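Local coordinates for alcohol dehydrogenase IV (Corynebacterium glutamicum, PDB 3IV7), which probably acts as an NAD-linked maleylacetate reductase of the iron-containing alcohol dehydrogenase family, at residues 63-68 and 101-106; 107-112 and 131-136; 167-172 and 259-264; 207-212 and 220-225. All coordinates share one frame; numbering follows the deposited sequence.

Contact 1: 63-68 and 101-106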
loop_
_atom_site.group_PDB
_atom_site.type_symbol
_atom_site.label_atom_id
_atom_site.label_comp_id
_atom_site.label_asym_id
_atom_site.label_seq_id
_atom_site.Cartn_x
_atom_site.Cartn_y
_atom_site.Cartn_z
ATOM N N ILE A 63 25.181 -9.520 -19.770
ATOM C CA ILE A 63 24.754 -10.874 -20.139
ATOM C C ILE A 63 23.289 -10.882 -20.546
ATOM O O ILE A 63 22.449 -10.251 -19.883
ATOM C CB ILE A 63 24.909 -11.872 -18.933
ATOM C CG1 ILE A 63 26.381 -12.161 -18.640
ATOM C CG2 ILE A 63 24.148 -13.176 -19.227
ATOM C CD1 ILE A 63 27.111 -13.017 -19.751
ATOM N N TRP A 64 22.994 -11.592 -21.639
ATOM C CA TRP A 64 21.622 -11.865 -22.079
ATOM C C TRP A 64 21.375 -13.358 -21.852
ATOM O O TRP A 64 22.089 -14.189 -22.400
ATOM C CB TRP A 64 21.449 -11.567 -23.558
ATOM C CG TRP A 64 21.830 -10.189 -23.951
ATOM C CD1 TRP A 64 23.046 -9.773 -24.363
ATOM C CD2 TRP A 64 20.965 -9.064 -24.041
ATOM N NE1 TRP A 64 23.013 -8.439 -24.662
ATOM C CE2 TRP A 64 21.737 -7.983 -24.494
ATOM C CE3 TRP A 64 19.613 -8.854 -23.743
ATOM C CZ2 TRP A 64 21.211 -6.713 -24.662
ATOM C CZ3 TRP A 64 19.082 -7.607 -23.943
ATOM C CH2 TRP A 64 19.886 -6.539 -24.388
ATOM N N HIS A 65 20.390 -13.691 -21.034
ATOM C CA HIS A 65 20.164 -15.065 -20.655
ATOM C C HIS A 65 18.776 -15.462 -21.068
ATOM O O HIS A 65 17.797 -14.854 -20.617
ATOM C CB HIS A 65 20.349 -15.212 -19.139
ATOM C CG HIS A 65 20.252 -16.618 -18.648
ATOM N ND1 HIS A 65 21.323 -17.489 -18.667
ATOM C CD2 HIS A 65 19.213 -17.306 -18.110
ATOM C CE1 HIS A 65 20.944 -18.656 -18.172
ATOM N NE2 HIS A 65 19.670 -18.572 -17.828
ATOM N N ASP A 66 18.668 -16.469 -21.954
ATOM C CA ASP A 66 17.371 -16.876 -22.456
ATOM C C ASP A 66 16.833 -18.229 -22.012
ATOM O O ASP A 66 15.710 -18.604 -22.417
ATOM C CB ASP A 66 17.270 -16.709 -23.975
ATOM C CG ASP A 66 18.182 -17.667 -24.761
ATOM O OD1 ASP A 66 18.789 -18.598 -24.183
ATOM O OD2 ASP A 66 18.285 -17.460 -25.983
ATOM N N GLU A 67 17.530 -18.920 -21.101
ATOM C CA GLU A 67 17.015 -20.213 -20.631
ATOM C C GLU A 67 15.941 -20.039 -19.574
ATOM O O GLU A 67 16.200 -20.135 -18.401
ATOM C CB GLU A 67 18.121 -21.162 -20.134
ATOM C CG GLU A 67 17.536 -22.535 -19.826
ATOM C CD GLU A 67 18.522 -23.545 -19.279
ATOM O OE1 GLU A 67 19.595 -23.170 -18.772
ATOM O OE2 GLU A 67 18.171 -24.740 -19.306
ATOM N N VAL A 68 14.723 -19.797 -20.025
ATOM C CA VAL A 68 13.593 -19.613 -19.163
ATOM C C VAL A 68 12.736 -20.840 -19.355
ATOM O O VAL A 68 12.421 -21.196 -20.476
ATOM C CB VAL A 68 12.819 -18.338 -19.543
ATOM C CG1 VAL A 68 11.483 -18.229 -18.777
ATOM C CG2 VAL A 68 13.703 -17.112 -19.335
ATOM N N ILE A 101 10.201 -14.030 -14.669
ATOM C CA ILE A 101 10.338 -13.412 -13.367
ATOM C C ILE A 101 10.717 -14.494 -12.356
ATOM O O ILE A 101 11.520 -14.258 -11.441
ATOM C CB ILE A 101 9.041 -12.707 -12.947
ATOM C CG1 ILE A 101 8.767 -11.488 -13.873
ATOM C CG2 ILE A 101 9.131 -12.257 -11.493
ATOM C CD1 ILE A 101 7.305 -10.952 -13.833
ATOM N N GLY A 102 10.172 -15.692 -12.544
ATOM C CA GLY A 102 10.457 -16.814 -11.637
ATOM C C GLY A 102 11.942 -17.170 -11.588
ATOM O O GLY A 102 12.486 -17.473 -10.502
ATOM N N LEU A 103 12.607 -17.134 -12.751
ATOM C CA LEU A 103 14.018 -17.448 -12.817
ATOM C C LEU A 103 14.862 -16.346 -12.166
ATOM O O LEU A 103 15.830 -16.635 -11.460
ATOM C CB LEU A 103 14.463 -17.702 -14.267
ATOM C CG LEU A 103 15.918 -18.157 -14.455
ATOM C CD1 LEU A 103 16.198 -19.447 -13.696
ATOM C CD2 LEU A 103 16.307 -18.309 -15.967
ATOM N N ALA A 104 14.482 -15.093 -12.366
ATOM C CA ALA A 104 15.199 -13.986 -11.740
ATOM C C ALA A 104 15.108 -14.155 -10.233
ATOM O O ALA A 104 16.095 -14.016 -9.527
ATOM C CB ALA A 104 14.621 -12.618 -12.197
ATOM N N LYS A 105 13.933 -14.542 -9.753
ATOM C CA LYS A 105 13.735 -14.764 -8.335
ATOM C C LYS A 105 14.630 -15.905 -7.849
ATOM O O LYS A 105 15.241 -15.814 -6.795
ATOM C CB LYS A 105 12.263 -15.089 -8.045
ATOM C CG LYS A 105 11.297 -13.882 -8.109
ATOM C CD LYS A 105 9.870 -14.349 -7.806
ATOM C CE LYS A 105 8.969 -13.187 -7.404
ATOM N NZ LYS A 105 7.588 -13.631 -7.154
ATOM N N ALA A 106 14.666 -17.000 -8.597
ATOM C CA ALA A 106 15.487 -18.132 -8.204
ATOM C C ALA A 106 16.960 -17.701 -8.042
ATOM O O ALA A 106 17.636 -18.121 -7.089
ATOM C CB ALA A 106 15.343 -19.285 -9.178
#

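Contact 2: 107-112 and 131-136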
loop_
_atom_site.group_PDB
_atom_site.type_symbol
_atom_site.label_atom_id
_atom_site.label_comp_id
_atom_site.label_asym_id
_atom_site.label_seq_id
_atom_site.Cartn_x
_atom_site.Cartn_y
_atom_site.Cartn_z
ATOM N N ILE A 107 17.430 -16.823 -8.921
ATOM C CA ILE A 107 18.813 -16.314 -8.838
ATOM C C ILE A 107 19.011 -15.468 -7.591
ATOM O O ILE A 107 20.010 -15.604 -6.900
ATOM C CB ILE A 107 19.213 -15.469 -10.068
ATOM C CG1 ILE A 107 19.143 -16.303 -11.347
ATOM C CG2 ILE A 107 20.681 -14.952 -9.893
ATOM C CD1 ILE A 107 19.266 -15.464 -12.661
ATOM N N ALA A 108 18.053 -14.579 -7.309
ATOM C CA ALA A 108 18.131 -13.725 -6.118
ATOM C C ALA A 108 18.127 -14.530 -4.803
ATOM O O ALA A 108 18.691 -14.098 -3.804
ATOM C CB ALA A 108 16.997 -12.732 -6.127
HETATM N N MSE A 109 17.493 -15.696 -4.805
HETATM C CA MSE A 109 17.434 -16.531 -3.590
HETATM C C MSE A 109 18.796 -16.818 -3.030
HETATM O O MSE A 109 18.973 -16.847 -1.809
HETATM C CB MSE A 109 16.748 -17.860 -3.872
HETATM C CG MSE A 109 15.282 -17.759 -4.170
HETATM SE SE MSE A 109 14.563 -19.499 -4.762
HETATM C CE MSE A 109 14.720 -20.453 -3.112
ATOM N N THR A 110 19.753 -17.108 -3.910
ATOM C CA THR A 110 21.092 -17.479 -3.478
ATOM C C THR A 110 22.139 -16.358 -3.566
ATOM O O THR A 110 23.110 -16.397 -2.854
ATOM C CB THR A 110 21.599 -18.667 -4.252
ATOM O OG1 THR A 110 21.643 -18.347 -5.649
ATOM C CG2 THR A 110 20.663 -19.869 -4.042
ATOM N N THR A 111 21.943 -15.400 -4.465
ATOM C CA THR A 111 22.923 -14.329 -4.700
ATOM C C THR A 111 22.567 -13.017 -4.004
ATOM O O THR A 111 23.411 -12.146 -3.864
ATOM C CB THR A 111 23.016 -14.005 -6.207
ATOM O OG1 THR A 111 21.759 -13.504 -6.659
ATOM C CG2 THR A 111 23.401 -15.249 -7.019
ATOM N N ALA A 112 21.302 -12.862 -3.609
ATOM C CA ALA A 112 20.835 -11.618 -3.024
ATOM C C ALA A 112 20.870 -10.445 -4.025
ATOM O O ALA A 112 20.720 -9.313 -3.626
ATOM C CB ALA A 112 21.687 -11.251 -1.708
ATOM N N TRP A 131 8.610 -17.490 -4.257
ATOM C CA TRP A 131 9.446 -18.181 -5.239
ATOM C C TRP A 131 8.922 -19.579 -5.468
ATOM O O TRP A 131 8.207 -20.101 -4.652
ATOM C CB TRP A 131 10.901 -18.262 -4.745
ATOM C CG TRP A 131 11.085 -18.929 -3.431
ATOM C CD1 TRP A 131 11.183 -18.317 -2.220
ATOM C CD2 TRP A 131 11.206 -20.325 -3.183
ATOM N NE1 TRP A 131 11.361 -19.239 -1.233
ATOM C CE2 TRP A 131 11.385 -20.485 -1.791
ATOM C CE3 TRP A 131 11.160 -21.469 -3.997
ATOM C CZ2 TRP A 131 11.527 -21.744 -1.188
ATOM C CZ3 TRP A 131 11.338 -22.711 -3.418
ATOM C CH2 TRP A 131 11.490 -22.847 -2.012
ATOM N N GLY A 132 9.303 -20.167 -6.593
ATOM C CA GLY A 132 8.963 -21.519 -6.910
ATOM C C GLY A 132 10.115 -22.239 -7.562
ATOM O O GLY A 132 10.910 -21.644 -8.318
ATOM N N LEU A 133 10.239 -23.510 -7.230
ATOM C CA LEU A 133 11.243 -24.366 -7.804
ATOM C C LEU A 133 10.687 -25.751 -8.006
ATOM O O LEU A 133 9.884 -26.223 -7.193
ATOM C CB LEU A 133 12.444 -24.462 -6.867
ATOM C CG LEU A 133 13.288 -23.203 -6.691
ATOM C CD1 LEU A 133 14.269 -23.395 -5.546
ATOM C CD2 LEU A 133 14.030 -22.859 -8.022
ATOM N N THR A 134 11.194 -26.445 -9.029
ATOM C CA THR A 134 10.870 -27.827 -9.245
ATOM C C THR A 134 12.104 -28.695 -9.149
ATOM O O THR A 134 13.063 -28.532 -9.911
ATOM C CB THR A 134 10.166 -28.052 -10.595
ATOM O OG1 THR A 134 8.972 -27.252 -10.633
ATOM C CG2 THR A 134 9.786 -29.513 -10.746
ATOM N N GLU A 135 12.090 -29.612 -8.194
ATOM C CA GLU A 135 13.208 -30.509 -7.990
ATOM C C GLU A 135 12.665 -31.908 -7.799
ATOM O O GLU A 135 11.677 -32.091 -7.090
ATOM C CB GLU A 135 14.021 -30.080 -6.753
ATOM C CG GLU A 135 15.174 -30.980 -6.412
ATOM C CD GLU A 135 16.061 -30.414 -5.264
ATOM O OE1 GLU A 135 16.071 -29.168 -5.020
ATOM O OE2 GLU A 135 16.702 -31.218 -4.601
ATOM N N ALA A 136 13.313 -32.876 -8.439
ATOM C CA ALA A 136 12.969 -34.294 -8.295
ATOM C C ALA A 136 11.485 -34.543 -8.550
ATOM O O ALA A 136 10.851 -35.299 -7.821
ATOM C CB ALA A 136 13.393 -34.827 -6.868
#

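Contact 3: 167-172 and 259-264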
loop_
_atom_site.group_PDB
_atom_site.type_symbol
_atom_site.label_atom_id
_atom_site.label_comp_id
_atom_site.label_asym_id
_atom_site.label_seq_id
_atom_site.Cartn_x
_atom_site.Cartn_y
_atom_site.Cartn_z
ATOM N N SER A 167 -4.392 -12.930 -22.518
ATOM C CA SER A 167 -4.597 -11.690 -21.790
ATOM C C SER A 167 -5.769 -11.856 -20.820
ATOM O O SER A 167 -5.702 -11.431 -19.652
ATOM C CB SER A 167 -4.897 -10.524 -22.759
ATOM O OG SER A 167 -3.835 -10.259 -23.662
ATOM N N VAL A 168 -6.860 -12.433 -21.320
ATOM C CA VAL A 168 -8.050 -12.677 -20.495
ATOM C C VAL A 168 -7.756 -13.711 -19.375
ATOM O O VAL A 168 -8.038 -13.467 -18.213
ATOM C CB VAL A 168 -9.251 -13.132 -21.377
ATOM C CG1 VAL A 168 -10.408 -13.606 -20.529
ATOM C CG2 VAL A 168 -9.694 -11.997 -22.268
ATOM N N ALA A 169 -7.176 -14.846 -19.735
ATOM C CA ALA A 169 -6.891 -15.869 -18.743
ATOM C C ALA A 169 -5.939 -15.345 -17.699
ATOM O O ALA A 169 -6.168 -15.539 -16.500
ATOM C CB ALA A 169 -6.347 -17.130 -19.386
ATOM N N SER A 170 -4.880 -14.655 -18.138
ATOM C CA SER A 170 -3.903 -14.095 -17.198
ATOM C C SER A 170 -4.533 -13.001 -16.369
ATOM O O SER A 170 -4.246 -12.880 -15.175
ATOM C CB SER A 170 -2.638 -13.557 -17.914
ATOM O OG SER A 170 -1.702 -13.037 -16.961
ATOM N N GLY A 171 -5.378 -12.183 -16.975
ATOM C CA GLY A 171 -6.094 -11.131 -16.188
ATOM C C GLY A 171 -6.969 -11.723 -15.089
ATOM O O GLY A 171 -7.074 -11.181 -13.985
ATOM N N LEU A 172 -7.592 -12.856 -15.382
ATOM C CA LEU A 172 -8.444 -13.518 -14.398
ATOM C C LEU A 172 -7.598 -14.193 -13.330
ATOM O O LEU A 172 -8.052 -14.369 -12.203
ATOM C CB LEU A 172 -9.379 -14.509 -15.091
ATOM C CG LEU A 172 -10.455 -13.827 -15.965
ATOM C CD1 LEU A 172 -11.183 -14.853 -16.819
ATOM C CD2 LEU A 172 -11.458 -13.046 -15.123
ATOM N N THR A 259 -6.189 -22.303 -15.623
ATOM C CA THR A 259 -6.633 -23.024 -14.443
ATOM C C THR A 259 -7.146 -22.015 -13.417
ATOM O O THR A 259 -8.231 -22.170 -12.859
ATOM C CB THR A 259 -5.498 -23.875 -13.836
ATOM O OG1 THR A 259 -5.160 -24.936 -14.751
ATOM C CG2 THR A 259 -5.929 -24.472 -12.520
ATOM N N HIS A 260 -6.377 -20.964 -13.200
ATOM C CA HIS A 260 -6.798 -19.901 -12.307
ATOM C C HIS A 260 -8.127 -19.303 -12.785
ATOM O O HIS A 260 -9.050 -19.168 -12.006
ATOM C CB HIS A 260 -5.735 -18.815 -12.219
ATOM C CG HIS A 260 -4.644 -19.136 -11.262
ATOM N ND1 HIS A 260 -4.713 -18.805 -9.929
ATOM C CD2 HIS A 260 -3.493 -19.836 -11.420
ATOM C CE1 HIS A 260 -3.622 -19.231 -9.318
ATOM N NE2 HIS A 260 -2.874 -19.873 -10.196
ATOM N N ALA A 261 -8.223 -19.017 -14.090
ATOM C CA ALA A 261 -9.414 -18.428 -14.649
ATOM C C ALA A 261 -10.613 -19.306 -14.436
ATOM O O ALA A 261 -11.671 -18.827 -14.019
ATOM C CB ALA A 261 -9.232 -18.132 -16.149
ATOM N N THR A 262 -10.442 -20.594 -14.680
ATOM C CA THR A 262 -11.528 -21.558 -14.588
ATOM C C THR A 262 -11.986 -21.808 -13.157
ATOM O O THR A 262 -13.175 -21.836 -12.882
ATOM C CB THR A 262 -11.131 -22.892 -15.223
ATOM O OG1 THR A 262 -10.772 -22.676 -16.592
ATOM C CG2 THR A 262 -12.299 -23.926 -15.133
ATOM N N VAL A 263 -11.033 -21.960 -12.251
ATOM C CA VAL A 263 -11.338 -22.323 -10.871
ATOM C C VAL A 263 -11.988 -21.183 -10.056
ATOM O O VAL A 263 -12.868 -21.434 -9.206
ATOM C CB VAL A 263 -10.071 -22.837 -10.162
ATOM C CG1 VAL A 263 -10.299 -22.949 -8.668
ATOM C CG2 VAL A 263 -9.659 -24.192 -10.756
ATOM N N LEU A 264 -11.572 -19.942 -10.337
ATOM C CA LEU A 264 -12.012 -18.765 -9.580
ATOM C C LEU A 264 -13.517 -18.658 -9.316
ATOM O O LEU A 264 -13.929 -18.530 -8.169
ATOM C CB LEU A 264 -11.491 -17.489 -10.246
ATOM C CG LEU A 264 -11.959 -16.154 -9.622
ATOM C CD1 LEU A 264 -11.609 -16.071 -8.133
ATOM C CD2 LEU A 264 -11.367 -14.961 -10.408
#

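Contact 4: 207-212 and 220-225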
loop_
_atom_site.group_PDB
_atom_site.type_symbol
_atom_site.label_atom_id
_atom_site.label_comp_id
_atom_site.label_asym_id
_atom_site.label_seq_id
_atom_site.Cartn_x
_atom_site.Cartn_y
_atom_site.Cartn_z
ATOM N N PRO A 207 -12.405 -6.130 -20.419
ATOM C CA PRO A 207 -13.327 -6.064 -21.541
ATOM C C PRO A 207 -12.862 -5.088 -22.644
ATOM O O PRO A 207 -13.252 -5.249 -23.801
ATOM C CB PRO A 207 -14.631 -5.543 -20.908
ATOM C CG PRO A 207 -14.505 -5.873 -19.439
ATOM C CD PRO A 207 -13.064 -5.842 -19.128
ATOM N N LYS A 208 -12.121 -4.034 -22.255
ATOM C CA LYS A 208 -11.633 -3.054 -23.207
ATOM C C LYS A 208 -10.535 -3.688 -24.110
ATOM O O LYS A 208 -10.420 -3.347 -25.270
ATOM C CB LYS A 208 -11.091 -1.833 -22.482
ATOM C CG LYS A 208 -12.159 -0.983 -21.788
ATOM C CD LYS A 208 -11.517 0.182 -21.054
ATOM C CE LYS A 208 -12.459 0.783 -20.002
ATOM N NZ LYS A 208 -11.790 1.805 -19.260
ATOM N N ILE A 209 -9.777 -4.631 -23.551
ATOM C CA ILE A 209 -8.756 -5.381 -24.296
ATOM C C ILE A 209 -9.407 -6.339 -25.306
ATOM O O ILE A 209 -8.912 -6.496 -26.434
ATOM C CB ILE A 209 -7.817 -6.173 -23.339
ATOM C CG1 ILE A 209 -6.952 -5.190 -22.530
ATOM C CG2 ILE A 209 -6.927 -7.191 -24.137
ATOM C CD1 ILE A 209 -6.362 -5.738 -21.315
ATOM N N VAL A 210 -10.531 -6.943 -24.925
ATOM C CA VAL A 210 -11.269 -7.856 -25.848
ATOM C C VAL A 210 -11.912 -7.047 -26.963
ATOM O O VAL A 210 -11.855 -7.424 -28.112
ATOM C CB VAL A 210 -12.350 -8.669 -25.099
ATOM C CG1 VAL A 210 -13.232 -9.429 -26.094
ATOM C CG2 VAL A 210 -11.678 -9.631 -24.054
ATOM N N ALA A 211 -12.481 -5.900 -26.600
ATOM C CA ALA A 211 -13.031 -4.970 -27.558
ATOM C C ALA A 211 -11.953 -4.398 -28.529
ATOM O O ALA A 211 -12.248 -4.127 -29.708
ATOM C CB ALA A 211 -13.785 -3.799 -26.810
ATOM N N ASN A 212 -10.749 -4.195 -28.010
ATOM C CA ASN A 212 -9.614 -3.672 -28.769
ATOM C C ASN A 212 -8.319 -4.123 -28.118
ATOM O O ASN A 212 -7.914 -3.599 -27.048
ATOM C CB ASN A 212 -9.657 -2.150 -28.849
ATOM C CG ASN A 212 -8.466 -1.558 -29.663
ATOM O OD1 ASN A 212 -7.612 -2.282 -30.152
ATOM N ND2 ASN A 212 -8.451 -0.248 -29.810
ATOM N N ASP A 220 -3.509 -0.520 -19.759
ATOM C CA ASP A 220 -2.957 0.128 -18.559
ATOM C C ASP A 220 -3.747 -0.318 -17.344
ATOM O O ASP A 220 -3.169 -0.701 -16.341
ATOM C CB ASP A 220 -2.995 1.663 -18.669
ATOM C CG ASP A 220 -1.880 2.228 -19.555
ATOM O OD1 ASP A 220 -0.823 1.578 -19.674
ATOM O OD2 ASP A 220 -2.041 3.366 -20.033
ATOM N N GLU A 221 -5.079 -0.332 -17.467
ATOM C CA GLU A 221 -5.935 -0.765 -16.353
ATOM C C GLU A 221 -5.629 -2.182 -15.912
ATOM O O GLU A 221 -5.548 -2.456 -14.716
ATOM C CB GLU A 221 -7.422 -0.616 -16.717
ATOM C CG GLU A 221 -7.913 0.780 -16.507
ATOM C CD GLU A 221 -9.269 1.070 -17.097
ATOM O OE1 GLU A 221 -9.776 0.292 -17.950
ATOM O OE2 GLU A 221 -9.809 2.135 -16.742
ATOM N N ALA A 222 -5.475 -3.088 -16.874
ATOM C CA ALA A 222 -5.189 -4.472 -16.564
ATOM C C ALA A 222 -3.852 -4.607 -15.837
ATOM O O ALA A 222 -3.731 -5.364 -14.876
ATOM C CB ALA A 222 -5.188 -5.341 -17.872
ATOM N N LEU A 223 -2.833 -3.907 -16.340
ATOM C CA LEU A 223 -1.500 -4.007 -15.782
ATOM C C LEU A 223 -1.501 -3.409 -14.357
ATOM O O LEU A 223 -0.940 -3.989 -13.414
ATOM C CB LEU A 223 -0.510 -3.259 -16.706
ATOM C CG LEU A 223 0.891 -3.770 -16.906
ATOM C CD1 LEU A 223 0.983 -5.308 -17.146
ATOM C CD2 LEU A 223 1.523 -3.006 -18.066
ATOM N N TYR A 224 -2.119 -2.258 -14.207
ATOM C CA TYR A 224 -2.233 -1.625 -12.883
ATOM C C TYR A 224 -3.005 -2.543 -11.928
ATOM O O TYR A 224 -2.592 -2.744 -10.764
ATOM C CB TYR A 224 -2.902 -0.241 -12.997
ATOM C CG TYR A 224 -3.326 0.362 -11.683
ATOM C CD1 TYR A 224 -2.431 1.054 -10.901
ATOM C CD2 TYR A 224 -4.638 0.261 -11.245
ATOM C CE1 TYR A 224 -2.815 1.614 -9.670
ATOM C CE2 TYR A 224 -5.037 0.813 -10.040
ATOM C CZ TYR A 224 -4.106 1.467 -9.234
ATOM O OH TYR A 224 -4.504 2.032 -8.037
ATOM N N GLY A 225 -4.102 -3.119 -12.424
ATOM C CA GLY A 225 -4.918 -4.072 -11.641
ATOM C C GLY A 225 -4.130 -5.257 -11.183
ATOM O O GLY A 225 -4.195 -5.668 -10.020
#

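Contact 1: 63-68 and 101-106
Leu103 reaches from its helix into the loop that follows strand 63-65, and one methyl, CD2, does the touching. It meets three residues: His65, Glu67 and Val68. Leu103 CD2 is modelled 3.0 Å from Glu67 O, unusually short for a methyl and a carbonyl oxygen, so the exact spacing is doubtful. On Val68 the contact is looser: CG2 stands 4.4 Å from Leu103 CD2. His65 offers the edge of its ring, with CD2 3.7 Å from Leu103 CD2. The methyl sits near the imidazole plane, and the two side chains cross at about a right angle. With CG anti to the backbone N (chi1 -175°), Leu103 turns CD2 to the loop. The setting is a Rossmann-like parallel sheet. Strand 63-65 is its outermost strand on this side within the chain and pairs with strand 40-43. Helix 98-111 follows strand 91-96, after a glycine-rich turn that in relatives binds the dinucleotide and probably does so here. Glu67 is the centre of an inverse gamma turn. Its carboxylate points to another partner, with OE2 in a salt bridge to Arg79 of helix 74-86. Helix 74-86 also meets His65, through Ala80.

Contact 2: 107-112 and 131-136
Met109 and Trp131 are the closest pair of the two backbones, yet their CA atoms are still 8.3 Å apart. The last turns of helix 98-111 pass beside strand 130-135, and side chains alone bridge the gap. The strand is one arm of a two-stranded antiparallel beta hairpin with strand 138-143, so the contact joins this hairpin to a helix of the Rossmann-like part. The helix stops here: Ala112 has positive phi (66°), and Ala112 N bonds back to Ala108 O. Met109, deposited as selenomethionine, makes the whole contact from the helix side. Its chain is extended up to SE and then bends at chi3 (68°), which lays the terminal methyl over the indole. CE sits over the six-membered ring of Trp131, 3.6 Å from its centroid, as a CH-pi contact. SE approaches the five-membered ring obliquely, 4.1 Å from the centroid, which makes this a Met-aromatic contact too. Val147, in a loop, and Arg81, on helix 74-86, also touch Met109. Leu133, two residues along the strand from Trp131, borders the same methyl: its CD1 lies 3.8 Å from Met109 CE.

Contact 3: 167-172 and 259-264
Leu172 and Ala261 meet CB to CB, 3.8 Å apart. Their CA atoms are only 5.0 Å apart. Leu172 comes in with the base of its side chain rather than the tip alone. Its CG is anti to the carbonyl carbon (chi1 -69°), and CD1 also lies alongside the alanine methyl, 3.9 Å from Ala261 CB. Ala169, one turn earlier, meets the same methyl with its carbonyl: Ala169 O is 4.0 Å from Ala261 CB, and the two CB atoms are 4.5 Å apart. The Ala261 methyl thus faces two residues on the same side of the other helix. The segments belong to helices 164-181 and 256-271 of the helical C-terminal part of the iron-containing alcohol dehydrogenase fold. The axes of segments 167-172 and 259-264 cross at 60° and come within 7.9 Å, a closeness that suits an alanine at the crossing. Leu264 works differently. Its CG is anti to the backbone N (chi1 176°), and CD2 reaches back to the main chain, 3.8 Å from Leu172 O. The same side chain runs on along helix 164-181, touching Leu175, Ala176 and Ile179. All four touching residues are buried. His260 starts toward the other helix, but its ring leads away from helix 167-172. There its ND1 hydrogen-bonds NE2 of His241, in helix 240-250. Leu172 also touches Ala304 of a loop.

Contact 4: 207-212 and 220-225
The ammonium nitrogen of Lys208 is held by two glutamates of the neighbouring helix. Across this contact it forms a salt bridge with Glu221, donating a hydrogen bond of 2.8 Å from Lys208 NZ to Glu221 OE1. A second, weak bond runs from Lys208 NZ to Glu221 OE2 at 3.2 Å. Glu217, one turn earlier on the same helix, is the stronger partner of Lys208 NZ, through its OE2. The bond to Glu221 OE1 uses the syn lone pair, on the side of the other carboxylate oxygen. This places the nitrogen near the second oxygen as well, consistent with the weak bond to OE2. Lys208 gets across the gap with its chain fully extended beyond CG. Its carbons also run close to the acceptor, with CE 3.4 Å from Glu221 OE1. The lysine chain meets the glutamate chain nearly perpendicularly. Next to this polar pair lies an apolar one, formed by Ile209 CD1 and Ala222 CB, 3.7 Å apart. With CG1 anti to the carbonyl carbon (chi1 -68°), Ile209 brings CD1 to the alanine methyl. Both residues are buried, and both also touch Tyr122 of a loop. The segments belong to helices 189-211 and 216-236, which run roughly antiparallel and are joined by a short turn, a helical hairpin. Helix 189-211 is kinked at Pro207. On helix 216-236, Asp220 and Tyr224 pack on Ser5 and Pro189 of the second subunit. With two carboxylates on one amine, Lys208 probably stays protonated, and its charge ties two turns of one helix to the end of the other.

How the contacts relate
Contacts 1 and 2 share helix 98-111 and touch through Ala106 and Leu133. One ties the helix to the edge of the parallel sheet, the other to the beta hairpin near the surface. Contacts 3 and 4 lie in the helical C-terminal part, with contact 4 nested in the loop that contact 3 closes. They touch through Val168 with Val210 and Ser167 with Ile209. Contact 3 is the fully buried one, made of aliphatic side chains against each other and the main chain. Contact 4, partly buried, adds a salt bridge. Contact 2, a surface contact, relies on a selenomethionine methyl and selenium over an indole, while contact 1, partly buried, sets a methyl against an imidazole and a carbonyl.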